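PDB 2X8X: TLR1789 protein, which probably takes part in protein targeting and outer-membrane insertion as an Omp85-family protein, of which this is the N-terminal region with three POTRA domains. Local coordinates for residues Q21-V26 against G51-V56; I27-G32 against T38-D43; N45-T50 against F71-Y76; Q88-E93 against E117-F122; P137-D140 against V144-L147. All coordinates share one frame; numbering follows the deposited sequence.

Contact 1 of 5, residues Q21-V26 against G51-V56; sequences QLVYQV and GFFADV
Leu22 and Val23, neighbours on helix 17-26, each meet one of two consecutive phenylalanines, Phe52 and Phe53, at the point where the chain leaves helix 37-48 and runs into strand 53-63. The contact across the two segments is apolar. Leu22 carries the larger share: its CD2 methyl comes within 3.5 Å of CD2 of Phe52 and 3.6 Å of CE2 of the same ring, so one methyl meets two neighbouring ring carbons on a slant. The two side chains lie at about a right angle to each other. Leu22 gets there with CG anti to the backbone N (chi1 179°), which carries the branched end out from the helix. The second pair is slighter: CG2 of Val23 touches the far end of the Phe53 ring, 3.7 Å from CZ.

The two aromatic residues also pack on each other. CB of Phe52 rests 3.8 Å above the plane of the Phe53 ring, displaced toward its rim. The backbone of Phe52 and Ala54 pairs with Tyr76 and Arg74. There Ala54 and Asp55 both face Arg74, a classic beta bulge that puts a corner in strand 53-63.

In the POTRA fold, the contact sets the middle of helix 17-26 beside the helix-to-strand turn. Ile47 of helix 37-48 touches both Val23 and Phe53, Val73 of strand 66-75 also reaches Phe53, and Val12 of strand 5-13 lies against Val23, so two helices and the sheet meet here.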
# COMPACT_ATOMS: atom_id res chain seq x y z
N GLN A 21 -21.81 -20.28 0.96
CA GLN A 21 -21.17 -21.60 0.93
C GLN A 21 -19.73 -21.52 1.52
O GLN A 21 -19.31 -22.37 2.30
CB GLN A 21 -21.16 -22.18 -0.48
CG GLN A 21 -22.56 -22.77 -0.94
CD GLN A 21 -23.26 -21.87 -1.99
OE1 GLN A 21 -22.78 -20.77 -2.29
NE2 GLN A 21 -24.37 -22.36 -2.57
N LEU A 22 -19.03 -20.43 1.21
CA LEU A 22 -17.68 -20.20 1.77
C LEU A 22 -17.63 -20.18 3.30
O LEU A 22 -16.72 -20.78 3.85
CB LEU A 22 -17.07 -18.91 1.22
CG LEU A 22 -15.69 -18.57 1.76
CD1 LEU A 22 -14.57 -19.48 1.12
CD2 LEU A 22 -15.46 -17.07 1.55
N VAL A 23 -18.57 -19.47 3.94
CA VAL A 23 -18.72 -19.43 5.38
C VAL A 23 -18.90 -20.85 5.93
O VAL A 23 -18.22 -21.24 6.90
CB VAL A 23 -19.91 -18.51 5.81
CG1 VAL A 23 -20.14 -18.53 7.35
CG2 VAL A 23 -19.68 -17.08 5.34
N TYR A 24 -19.80 -21.62 5.33
CA TYR A 24 -19.98 -23.00 5.80
C TYR A 24 -18.73 -23.84 5.65
O TYR A 24 -18.47 -24.67 6.47
CB TYR A 24 -21.11 -23.70 5.07
CG TYR A 24 -22.46 -23.36 5.62
CD1 TYR A 24 -22.79 -23.69 6.95
CD2 TYR A 24 -23.40 -22.70 4.84
CE1 TYR A 24 -24.04 -23.35 7.47
CE2 TYR A 24 -24.67 -22.38 5.34
CZ TYR A 24 -24.96 -22.70 6.65
OH TYR A 24 -26.19 -22.35 7.16
N GLN A 25 -17.99 -23.62 4.57
CA GLN A 25 -16.77 -24.35 4.24
C GLN A 25 -15.70 -24.08 5.30
O GLN A 25 -14.97 -24.95 5.65
CB GLN A 25 -16.34 -23.82 2.86
CG GLN A 25 -15.19 -24.44 2.06
CD GLN A 25 -15.30 -24.09 0.52
OE1 GLN A 25 -15.69 -22.97 0.14
NE2 GLN A 25 -14.95 -25.06 -0.36
N VAL A 26 -15.61 -22.85 5.84
CA VAL A 26 -14.45 -22.48 6.67
C VAL A 26 -14.68 -22.69 8.18
O VAL A 26 -13.75 -22.75 8.95
CB VAL A 26 -13.95 -21.02 6.39
CG1 VAL A 26 -13.71 -20.78 4.91
CG2 VAL A 26 -14.94 -20.04 6.84
N GLY A 51 -11.19 -12.58 4.15
CA GLY A 51 -10.96 -11.27 3.55
C GLY A 51 -12.18 -10.61 2.96
O GLY A 51 -12.08 -9.47 2.52
N PHE A 52 -13.33 -11.29 2.98
CA PHE A 52 -14.57 -10.72 2.41
C PHE A 52 -15.45 -9.93 3.38
O PHE A 52 -16.48 -9.37 2.97
CB PHE A 52 -15.48 -11.84 1.82
CG PHE A 52 -14.91 -12.54 0.63
CD1 PHE A 52 -14.93 -11.94 -0.63
CD2 PHE A 52 -14.36 -13.83 0.76
CE1 PHE A 52 -14.40 -12.58 -1.75
CE2 PHE A 52 -13.83 -14.52 -0.35
CZ PHE A 52 -13.87 -13.89 -1.62
N PHE A 53 -15.11 -9.89 4.67
CA PHE A 53 -16.11 -9.42 5.66
C PHE A 53 -15.61 -8.29 6.51
O PHE A 53 -14.50 -8.35 7.04
CB PHE A 53 -16.59 -10.60 6.56
CG PHE A 53 -17.12 -11.75 5.76
CD1 PHE A 53 -18.41 -11.73 5.24
CD2 PHE A 53 -16.32 -12.85 5.51
CE1 PHE A 53 -18.89 -12.79 4.46
CE2 PHE A 53 -16.80 -13.91 4.74
CZ PHE A 53 -18.08 -13.90 4.24
N ALA A 54 -16.42 -7.23 6.59
CA ALA A 54 -16.08 -6.12 7.48
C ALA A 54 -16.29 -6.47 8.95
O ALA A 54 -15.67 -5.84 9.84
CB ALA A 54 -16.94 -4.87 7.12
N ASP A 55 -17.17 -7.44 9.23
CA ASP A 55 -17.59 -7.67 10.57
C ASP A 55 -18.16 -9.09 10.61
O ASP A 55 -18.74 -9.55 9.64
CB ASP A 55 -18.65 -6.65 11.03
CG ASP A 55 -18.73 -6.54 12.55
OD1 ASP A 55 -18.12 -7.38 13.28
OD2 ASP A 55 -19.42 -5.63 13.05
N VAL A 56 -17.86 -9.81 11.69
CA VAL A 56 -18.29 -11.22 11.90
C VAL A 56 -18.66 -11.35 13.39
O VAL A 56 -17.80 -11.04 14.26
CB VAL A 56 -17.17 -12.23 11.57
CG1 VAL A 56 -17.72 -13.71 11.67
CG2 VAL A 56 -16.59 -11.98 10.13

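Contact 2 of 5, residues I27-G32 against T38-D43; sequences ISTRPG and TQLQQD
Ile27, Ser28 and Thr29, in the loop after helix 17-26, gather round the carboxylate of Asp43 on helix 37-48, the second helix of the first POTRA domain with its beta-alpha-alpha-beta-beta fold. Ile27 is the first residue to leave helix 17-26. Its CB lies 3.7 Å from CG of Asp43, the side chains meeting at about a right angle. Its CG2 also lies against CB of Asp43, while the CG1-CD1 end leads away; Val10 and Phe71 of the sheet touch the side chain.

Ser28 grips one carboxylate oxygen twice. Its backbone N gives a nearly straight bond to OD1 of Asp43 (2.8 Å, 168° at the hydrogen), arriving from above the carboxylate plane. Its hydroxyl OG reaches the same OD1 at 3.1 Å, on the syn lone pair. Holding OG between the backbone N and the carbonyl carbon (chi1 58°) lets both donors converge on that oxygen.

Thr29 turns to the other oxygen. Its N bonds OD2 of Asp43 at 3.3 Å, a bent approach on the syn side. Its OG1 is modelled only 2.4 Å from the same OD2, too short for the exact length to be trusted. The two oxygens thus take up two backbone N-H groups of the loop, which would be expected to stabilise the carboxylate's negative charge away from solvent. Arg30 then swings back, its NH1 bonding the carbonyl of Tyr24 on the helix just left.

From the preceding turn of helix 37-48, CD2 of Leu40 closes in on OG1 of Thr29, 3.8 Å away.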
# COMPACT_ATOMS: atom_id res chain seq x y z
N ILE A 27 -15.91 -22.79 8.62
CA ILE A 27 -16.17 -22.97 10.06
C ILE A 27 -16.12 -24.46 10.40
O ILE A 27 -16.24 -25.31 9.51
CB ILE A 27 -17.55 -22.39 10.50
CG1 ILE A 27 -18.68 -23.22 9.88
CG2 ILE A 27 -17.57 -20.82 10.22
CD1 ILE A 27 -20.11 -22.64 9.93
N SER A 28 -15.92 -24.79 11.67
CA SER A 28 -15.94 -26.19 12.01
C SER A 28 -17.24 -26.55 12.70
O SER A 28 -17.54 -27.72 12.83
CB SER A 28 -14.72 -26.56 12.87
OG SER A 28 -14.72 -25.75 14.06
N THR A 29 -18.00 -25.56 13.17
CA THR A 29 -19.24 -25.83 13.90
C THR A 29 -20.33 -26.26 12.92
O THR A 29 -20.65 -25.55 11.93
CB THR A 29 -19.67 -24.63 14.81
OG1 THR A 29 -18.57 -24.22 15.66
CG2 THR A 29 -20.84 -25.06 15.69
N ARG A 30 -20.86 -27.45 13.19
CA ARG A 30 -21.92 -28.12 12.43
C ARG A 30 -23.10 -28.47 13.37
O ARG A 30 -22.92 -28.55 14.57
CB ARG A 30 -21.43 -29.46 11.81
CG ARG A 30 -20.08 -29.44 11.00
CD ARG A 30 -20.25 -28.76 9.63
NE ARG A 30 -18.96 -28.41 9.01
CZ ARG A 30 -18.73 -27.31 8.27
NH1 ARG A 30 -19.71 -26.41 8.05
NH2 ARG A 30 -17.49 -27.11 7.75
N PRO A 31 -24.29 -28.69 12.78
CA PRO A 31 -25.40 -29.33 13.52
C PRO A 31 -24.92 -30.71 13.93
O PRO A 31 -24.36 -31.44 13.10
CB PRO A 31 -26.52 -29.45 12.46
CG PRO A 31 -26.10 -28.51 11.31
CD PRO A 31 -24.61 -28.54 11.34
N GLY A 32 -25.08 -31.03 15.21
CA GLY A 32 -24.68 -32.33 15.75
C GLY A 32 -23.32 -32.32 16.43
O GLY A 32 -22.93 -33.34 17.03
N THR A 38 -14.51 -20.63 22.93
CA THR A 38 -13.25 -20.56 22.20
C THR A 38 -13.38 -21.00 20.76
O THR A 38 -12.93 -20.28 19.88
CB THR A 38 -12.21 -21.46 22.87
OG1 THR A 38 -12.08 -21.05 24.23
CG2 THR A 38 -10.84 -21.36 22.21
N GLN A 39 -13.98 -22.16 20.51
CA GLN A 39 -14.10 -22.67 19.14
C GLN A 39 -14.98 -21.78 18.29
O GLN A 39 -14.69 -21.62 17.09
CB GLN A 39 -14.62 -24.10 19.07
CG GLN A 39 -13.62 -25.06 19.61
CD GLN A 39 -14.32 -26.26 20.16
OE1 GLN A 39 -14.68 -27.16 19.42
NE2 GLN A 39 -14.56 -26.26 21.46
N LEU A 40 -16.02 -21.19 18.90
CA LEU A 40 -16.91 -20.32 18.15
C LEU A 40 -16.11 -19.07 17.74
O LEU A 40 -16.18 -18.60 16.59
CB LEU A 40 -18.15 -19.93 18.99
CG LEU A 40 -19.17 -21.05 19.25
CD1 LEU A 40 -20.26 -20.59 20.27
CD2 LEU A 40 -19.77 -21.41 17.94
N GLN A 41 -15.36 -18.53 18.70
CA GLN A 41 -14.39 -17.45 18.47
C GLN A 41 -13.39 -17.79 17.33
O GLN A 41 -13.25 -17.00 16.42
CB GLN A 41 -13.67 -17.06 19.82
CG GLN A 41 -12.67 -15.88 19.71
CD GLN A 41 -13.28 -14.61 19.03
OE1 GLN A 41 -14.41 -14.21 19.35
NE2 GLN A 41 -12.53 -14.00 18.09
N GLN A 42 -12.77 -18.97 17.33
CA GLN A 42 -11.94 -19.43 16.20
C GLN A 42 -12.69 -19.49 14.90
O GLN A 42 -12.10 -19.15 13.89
CB GLN A 42 -11.31 -20.81 16.45
CG GLN A 42 -10.34 -20.86 17.65
CD GLN A 42 -10.16 -22.30 18.34
OE1 GLN A 42 -10.74 -23.32 17.90
NE2 GLN A 42 -9.37 -22.33 19.41
N ASP A 43 -13.96 -19.95 14.90
CA ASP A 43 -14.81 -19.89 13.66
C ASP A 43 -15.00 -18.46 13.11
O ASP A 43 -14.95 -18.24 11.89
CB ASP A 43 -16.20 -20.55 13.82
CG ASP A 43 -16.13 -22.11 13.91
OD1 ASP A 43 -15.16 -22.78 13.42
OD2 ASP A 43 -17.09 -22.67 14.48

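Contact 3 of 5, residues N45-T50 against F71-Y76; sequences NAIFAT and FVVRPY
Ile47 packs across Phe71 and Val73, and its two branches part to meet them. CG1 stands beside the backbone N, anti to the carbonyl carbon (chi1 -63°), and extends to CD1, which approaches one side of the Phe71 ring: 3.8 Å to CD2 of Phe71 and 4.1 Å to its CG. The methyl comes in on a slant, and the two side chains run at an oblique angle. The other branch, CG2, meets CG2 of Val73 at 4.0 Å, methyl against methyl. Phe71 and Val73, two residues apart on strand 66-75, put their side chains on the same face of the sheet, and the isoleucine settles across both.

Farther along, Phe48 reaches with its ring end toward Tyr76, where CZ of Phe48 is 4.3 Å from OH of Tyr76. This is a loose touch at an exposed margin, whereas the three aliphatic and aromatic groups before it are buried.

A local polar tie follows within 45-50. OG1 of Thr50 donates to the carbonyl O of Ile47 at 2.7 Å, lying in the carbonyl plane, and N of Thr50 donates to the same oxygen at 3.2 Å. Two donors thus share the Ile47 carbonyl. Beyond it, the Ala49 and Thr50 carbonyls bond Arg110 and Asn108, and Leu107 touches Tyr76.

Helix 37-48 lying on the sheet through Ile47 is part of the helix-on-sheet core of a POTRA domain.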
# COMPACT_ATOMS: atom_id res chain seq x y z
N ASN A 45 -12.91 -15.98 13.66
CA ASN A 45 -11.56 -15.67 13.11
C ASN A 45 -11.37 -16.24 11.71
O ASN A 45 -10.89 -15.57 10.81
CB ASN A 45 -10.46 -16.27 13.95
CG ASN A 45 -10.36 -15.70 15.31
OD1 ASN A 45 -9.70 -16.30 16.18
ND2 ASN A 45 -10.95 -14.55 15.54
N ALA A 46 -11.70 -17.51 11.51
CA ALA A 46 -11.58 -18.14 10.15
C ALA A 46 -12.40 -17.48 9.08
O ALA A 46 -11.95 -17.35 7.94
CB ALA A 46 -11.91 -19.67 10.22
N ILE A 47 -13.62 -17.09 9.42
CA ILE A 47 -14.44 -16.37 8.47
C ILE A 47 -13.86 -15.01 8.17
O ILE A 47 -13.82 -14.54 7.00
CB ILE A 47 -15.87 -16.20 9.05
CG1 ILE A 47 -16.54 -17.57 9.24
CG2 ILE A 47 -16.66 -15.35 8.11
CD1 ILE A 47 -17.82 -17.52 10.15
N PHE A 48 -13.40 -14.33 9.21
CA PHE A 48 -12.78 -13.03 8.96
C PHE A 48 -11.52 -13.17 8.08
O PHE A 48 -11.30 -12.32 7.19
CB PHE A 48 -12.50 -12.31 10.27
CG PHE A 48 -12.29 -10.84 10.09
CD1 PHE A 48 -13.39 -9.97 10.09
CD2 PHE A 48 -11.02 -10.34 9.96
CE1 PHE A 48 -13.18 -8.58 9.92
CE2 PHE A 48 -10.78 -8.96 9.71
CZ PHE A 48 -11.90 -8.07 9.75
N ALA A 49 -10.70 -14.23 8.31
CA ALA A 49 -9.47 -14.42 7.55
C ALA A 49 -9.72 -14.63 6.06
O ALA A 49 -8.76 -14.57 5.29
CB ALA A 49 -8.66 -15.59 8.04
N THR A 50 -10.96 -14.83 5.63
CA THR A 50 -11.20 -15.05 4.18
C THR A 50 -11.01 -13.71 3.43
O THR A 50 -10.75 -13.72 2.25
CB THR A 50 -12.59 -15.55 3.88
OG1 THR A 50 -13.54 -14.57 4.34
CG2 THR A 50 -12.83 -17.03 4.47
N PHE A 71 -24.18 -17.22 12.63
CA PHE A 71 -23.04 -16.41 12.26
C PHE A 71 -23.51 -15.14 11.54
O PHE A 71 -23.94 -15.23 10.41
CB PHE A 71 -22.09 -17.25 11.42
CG PHE A 71 -21.31 -18.22 12.24
CD1 PHE A 71 -21.63 -19.58 12.26
CD2 PHE A 71 -20.24 -17.75 13.04
CE1 PHE A 71 -20.86 -20.47 13.06
CE2 PHE A 71 -19.49 -18.59 13.82
CZ PHE A 71 -19.78 -19.99 13.81
N VAL A 72 -23.43 -13.99 12.19
CA VAL A 72 -23.85 -12.76 11.48
C VAL A 72 -22.62 -12.10 10.83
O VAL A 72 -21.69 -11.74 11.52
CB VAL A 72 -24.55 -11.73 12.41
CG1 VAL A 72 -25.25 -10.63 11.56
CG2 VAL A 72 -25.60 -12.45 13.29
N VAL A 73 -22.72 -11.90 9.52
CA VAL A 73 -21.63 -11.51 8.69
C VAL A 73 -22.07 -10.25 7.95
O VAL A 73 -23.26 -10.12 7.63
CB VAL A 73 -21.44 -12.72 7.81
CG1 VAL A 73 -21.62 -12.50 6.36
CG2 VAL A 73 -20.29 -13.58 8.29
N ARG A 74 -21.13 -9.30 7.73
CA ARG A 74 -21.37 -8.01 7.05
C ARG A 74 -20.21 -7.94 6.04
O ARG A 74 -19.06 -7.71 6.43
CB ARG A 74 -21.30 -6.84 8.06
CG ARG A 74 -21.66 -5.50 7.45
CD ARG A 74 -21.65 -4.37 8.53
NE ARG A 74 -20.77 -3.47 7.86
CZ ARG A 74 -19.63 -2.94 8.29
NH1 ARG A 74 -19.22 -3.02 9.55
NH2 ARG A 74 -18.97 -2.25 7.41
N PRO A 75 -20.47 -8.34 4.81
CA PRO A 75 -19.50 -8.37 3.77
C PRO A 75 -19.06 -6.93 3.42
O PRO A 75 -19.83 -5.94 3.65
CB PRO A 75 -20.27 -8.90 2.58
CG PRO A 75 -21.55 -9.61 3.24
CD PRO A 75 -21.80 -8.85 4.41
N TYR A 76 -17.87 -6.82 2.83
CA TYR A 76 -17.51 -5.55 2.21
C TYR A 76 -18.48 -5.42 1.02
O TYR A 76 -19.02 -6.41 0.61
CB TYR A 76 -16.05 -5.54 1.72
CG TYR A 76 -15.04 -5.64 2.86
CD1 TYR A 76 -14.88 -4.59 3.78
CD2 TYR A 76 -14.22 -6.75 2.99
CE1 TYR A 76 -13.98 -4.68 4.86
CE2 TYR A 76 -13.33 -6.83 4.03
CZ TYR A 76 -13.22 -5.79 4.98
OH TYR A 76 -12.29 -5.90 6.04

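Contact 4 of 5, residues Q88-E93 against E117-F122; sequences QVLTQE and EKINTF
Within the second POTRA domain, the loop between strand 81-85 and helix 92-99 lies beside helix 109-125, and Leu90 is the residue that faces that helix, meeting Ile119 and Phe122. These are one turn apart, and the two methyls of the leucine divide between them. CD2 of Leu90 touches CG2 of Ile119 at 3.7 Å, the side chains being about perpendicular. CD1 makes the looser contact, 4.2 Å from CD2 of Phe122. With CG anti to the backbone N (chi1 177°), the leucine carries its forked end across to the helix.

Phe122 also stretches toward the loop, and its ring end lies 3.5 Å from the carbonyl O of Val89, measured at CZ. The Val89 side chain adds a marginal touch at the ring.

Glu151 holds the loop in shape: its carboxylate takes the backbone N-H groups of Gln88, Val89 and Leu90. Thr91 is the N-cap of helix 92-99, its OG1 accepting from N of Lys94. On the other helix, OG1 of Thr121 donates to the carbonyl O of Glu117 at 2.9 Å, while its own N reaches that oxygen from the opposite face of the carbonyl plane.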
# COMPACT_ATOMS: atom_id res chain seq x y z
N GLN A 88 0.93 10.76 -10.10
CA GLN A 88 1.43 11.53 -11.26
C GLN A 88 1.88 10.54 -12.31
O GLN A 88 1.27 10.43 -13.35
CB GLN A 88 2.64 12.43 -10.94
CG GLN A 88 2.36 13.73 -10.13
CD GLN A 88 2.68 13.57 -8.57
OE1 GLN A 88 3.33 12.57 -8.11
NE2 GLN A 88 2.22 14.56 -7.77
N VAL A 89 2.97 9.83 -12.04
CA VAL A 89 3.46 8.83 -13.00
C VAL A 89 2.63 7.56 -13.04
O VAL A 89 2.67 6.87 -14.05
CB VAL A 89 4.94 8.41 -12.81
CG1 VAL A 89 5.87 9.59 -13.14
CG2 VAL A 89 5.16 7.83 -11.49
N LEU A 90 1.92 7.27 -11.95
CA LEU A 90 0.81 6.29 -11.96
C LEU A 90 -0.46 6.96 -12.40
O LEU A 90 -0.96 7.92 -11.78
CB LEU A 90 0.64 5.66 -10.56
CG LEU A 90 -0.53 4.64 -10.32
CD1 LEU A 90 -0.31 3.26 -10.97
CD2 LEU A 90 -0.76 4.48 -8.77
N THR A 91 -0.99 6.53 -13.52
CA THR A 91 -2.20 7.19 -14.02
C THR A 91 -3.42 6.48 -13.47
O THR A 91 -3.38 5.26 -13.18
CB THR A 91 -2.25 7.18 -15.56
OG1 THR A 91 -2.39 5.83 -16.00
CG2 THR A 91 -0.93 7.79 -16.17
N GLN A 92 -4.53 7.23 -13.30
CA GLN A 92 -5.81 6.64 -12.97
C GLN A 92 -6.16 5.48 -13.93
O GLN A 92 -6.70 4.47 -13.49
CB GLN A 92 -6.93 7.70 -12.91
CG GLN A 92 -8.28 7.09 -12.49
CD GLN A 92 -8.25 6.46 -11.08
OE1 GLN A 92 -7.86 7.13 -10.07
NE2 GLN A 92 -8.73 5.20 -10.98
N GLU A 93 -5.82 5.59 -15.21
CA GLU A 93 -6.10 4.47 -16.14
C GLU A 93 -5.33 3.17 -15.82
O GLU A 93 -5.82 2.06 -16.05
CB GLU A 93 -5.80 4.85 -17.59
CG GLU A 93 -6.79 5.84 -18.23
CD GLU A 93 -6.64 7.27 -17.67
OE1 GLU A 93 -5.47 7.76 -17.52
OE2 GLU A 93 -7.68 7.89 -17.36
N GLU A 117 0.03 -4.28 -4.12
CA GLU A 117 1.39 -4.77 -4.45
C GLU A 117 1.75 -4.60 -5.93
O GLU A 117 2.91 -4.35 -6.26
CB GLU A 117 1.64 -6.23 -4.04
CG GLU A 117 1.69 -6.45 -2.53
CD GLU A 117 2.38 -5.25 -1.73
OE1 GLU A 117 3.53 -4.80 -2.06
OE2 GLU A 117 1.76 -4.76 -0.73
N LYS A 118 0.78 -4.73 -6.82
CA LYS A 118 1.01 -4.41 -8.24
C LYS A 118 1.36 -2.96 -8.45
O LYS A 118 2.17 -2.60 -9.33
CB LYS A 118 -0.24 -4.77 -9.06
CG LYS A 118 -0.19 -6.31 -9.41
CD LYS A 118 -1.43 -6.67 -10.25
CE LYS A 118 -2.69 -6.71 -9.29
NZ LYS A 118 -3.30 -8.01 -8.75
N ILE A 119 0.73 -2.08 -7.69
CA ILE A 119 1.09 -0.64 -7.85
C ILE A 119 2.57 -0.41 -7.39
O ILE A 119 3.35 0.29 -8.06
CB ILE A 119 0.11 0.23 -7.06
CG1 ILE A 119 -1.25 0.30 -7.74
CG2 ILE A 119 0.72 1.64 -6.85
CD1 ILE A 119 -2.33 0.94 -6.73
N ASN A 120 2.94 -0.95 -6.25
CA ASN A 120 4.30 -0.74 -5.68
C ASN A 120 5.32 -1.37 -6.59
O ASN A 120 6.42 -0.85 -6.73
CB ASN A 120 4.41 -1.35 -4.28
CG ASN A 120 3.50 -0.63 -3.26
OD1 ASN A 120 3.09 0.52 -3.48
ND2 ASN A 120 3.20 -1.30 -2.13
N THR A 121 4.94 -2.47 -7.26
CA THR A 121 5.81 -3.08 -8.25
C THR A 121 5.92 -2.21 -9.50
O THR A 121 7.00 -2.06 -10.04
CB THR A 121 5.35 -4.53 -8.65
OG1 THR A 121 5.34 -5.33 -7.48
CG2 THR A 121 6.29 -5.14 -9.65
N PHE A 122 4.83 -1.61 -9.95
CA PHE A 122 4.94 -0.64 -11.03
C PHE A 122 5.97 0.47 -10.70
O PHE A 122 6.89 0.72 -11.49
CB PHE A 122 3.60 -0.05 -11.42
CG PHE A 122 3.72 1.21 -12.27
CD1 PHE A 122 3.82 1.11 -13.67
CD2 PHE A 122 3.74 2.47 -11.66
CE1 PHE A 122 3.92 2.28 -14.48
CE2 PHE A 122 3.86 3.66 -12.43
CZ PHE A 122 3.95 3.57 -13.85

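Contact 5 of 5, residues P137-D140 against V144-L147; sequences PQVD and VVTL
Gln138 and Thr146 face each other as an antiparallel hydrogen-bonded pair of the hairpin formed by strands 132-139 and 144-150. Each backbone serves the other: N of Gln138 donates to O of Thr146, and N of Thr146 to O of Gln138, both at 2.9 Å and nearly straight. A third bond lies at the turn end, from N of Asp140 to O of Val144, 3.0 Å. Gln138 O has a further neighbour, the CA of Val145 at 3.2 Å, a CA-H...O contact.

Water 1 lies among Asp140, Val144 and Thr146. It can donate to O of Val144 (2.9 Å) and, weakly, to OD2 of Asp140, with more acceptors in reach than it has protons, and it pairs with OG1 of Thr146 at 2.7 Å. That hydroxyl also bonds the amide NE2 of Gln83 on the neighbouring strand 81-85.

The face bearing Val139 and Val145 is apolar. CB of Pro137 meets CD2 of Leu147 at 3.7 Å, and CG1 of Val145 lies 4.2 Å from the same CB. Leu112 and Ile116 of helix 109-125 close over Pro137 there.

Backbone pairing thus fixes the alignment of the strands, while one face is given to the hydrophobic core and the other carries polar groups and a water.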
# COMPACT_ATOMS: atom_id res chain seq x y z
N PRO A 137 -6.47 1.82 2.90
CA PRO A 137 -7.50 2.03 1.89
C PRO A 137 -8.80 2.49 2.52
O PRO A 137 -9.13 2.04 3.61
CB PRO A 137 -7.67 0.61 1.28
CG PRO A 137 -6.31 -0.10 1.59
CD PRO A 137 -5.97 0.41 2.93
N GLN A 138 -9.44 3.47 1.91
CA GLN A 138 -10.76 3.86 2.29
C GLN A 138 -11.79 3.15 1.42
O GLN A 138 -11.83 3.32 0.22
CB GLN A 138 -10.93 5.36 2.12
CG GLN A 138 -11.33 5.91 3.41
CD GLN A 138 -12.70 6.42 3.31
OE1 GLN A 138 -13.69 5.77 3.74
NE2 GLN A 138 -12.81 7.63 2.72
N VAL A 139 -12.64 2.39 2.07
CA VAL A 139 -13.70 1.62 1.41
C VAL A 139 -15.05 2.31 1.70
O VAL A 139 -15.57 2.20 2.83
CB VAL A 139 -13.75 0.18 2.02
CG1 VAL A 139 -14.85 -0.64 1.37
CG2 VAL A 139 -12.31 -0.54 2.01
N ASP A 140 -15.67 2.97 0.72
CA ASP A 140 -16.95 3.67 1.00
C ASP A 140 -18.04 2.67 0.82
O ASP A 140 -17.87 1.71 0.04
CB ASP A 140 -17.16 4.86 0.10
CG ASP A 140 -16.34 6.07 0.57
OD1 ASP A 140 -16.05 6.11 1.81
OD2 ASP A 140 -15.96 6.95 -0.25
N VAL A 144 -16.86 2.19 -3.80
CA VAL A 144 -15.71 2.94 -4.32
C VAL A 144 -14.59 2.96 -3.29
O VAL A 144 -14.81 3.39 -2.11
CB VAL A 144 -16.12 4.39 -4.73
CG1 VAL A 144 -14.83 5.18 -5.18
CG2 VAL A 144 -17.14 4.35 -5.87
N VAL A 145 -13.41 2.50 -3.70
CA VAL A 145 -12.21 2.43 -2.85
C VAL A 145 -11.22 3.56 -3.26
O VAL A 145 -10.94 3.80 -4.45
CB VAL A 145 -11.55 1.01 -2.90
CG1 VAL A 145 -10.18 0.92 -2.07
CG2 VAL A 145 -12.49 -0.06 -2.30
N THR A 146 -10.74 4.28 -2.24
CA THR A 146 -9.75 5.35 -2.43
C THR A 146 -8.43 4.95 -1.75
O THR A 146 -8.42 4.57 -0.58
CB THR A 146 -10.24 6.72 -1.79
OG1 THR A 146 -11.49 7.09 -2.42
CG2 THR A 146 -9.21 7.80 -2.00
N LEU A 147 -7.38 5.01 -2.55
CA LEU A 147 -6.00 4.82 -2.16
C LEU A 147 -5.18 6.14 -2.30
O LEU A 147 -5.53 7.03 -3.10
CB LEU A 147 -5.41 3.80 -3.13
CG LEU A 147 -6.10 2.46 -3.25
CD1 LEU A 147 -5.30 1.66 -4.26
CD2 LEU A 147 -6.04 1.79 -1.88
O HOH W 1 -13.56 5.82 -1.21

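Contacts 1, 2 and 3 belong to one POTRA domain and share elements: helix 37-48 serves both 2 and 3, and strands 53-63 and 66-75, used by 1 and 3, are neighbours in the sheet. Contacts 2 and 3 are buried; 1, 4 and 5 are partly buried. Contacts 1 and 3 are hydrophobic, with centres about 4 Å apart, and Ile47 of contact 3 packs against Ile27 of contact 2. Contact 2 is polar and holds a loop through one carboxylate. Contacts 4 and 5 lie in the following domain and touch through Ile119 and Leu147. Contact 4 is mainly apolar packing of a loop on a helix; contact 5 is backbone pairing with one apolar and one water-bearing face.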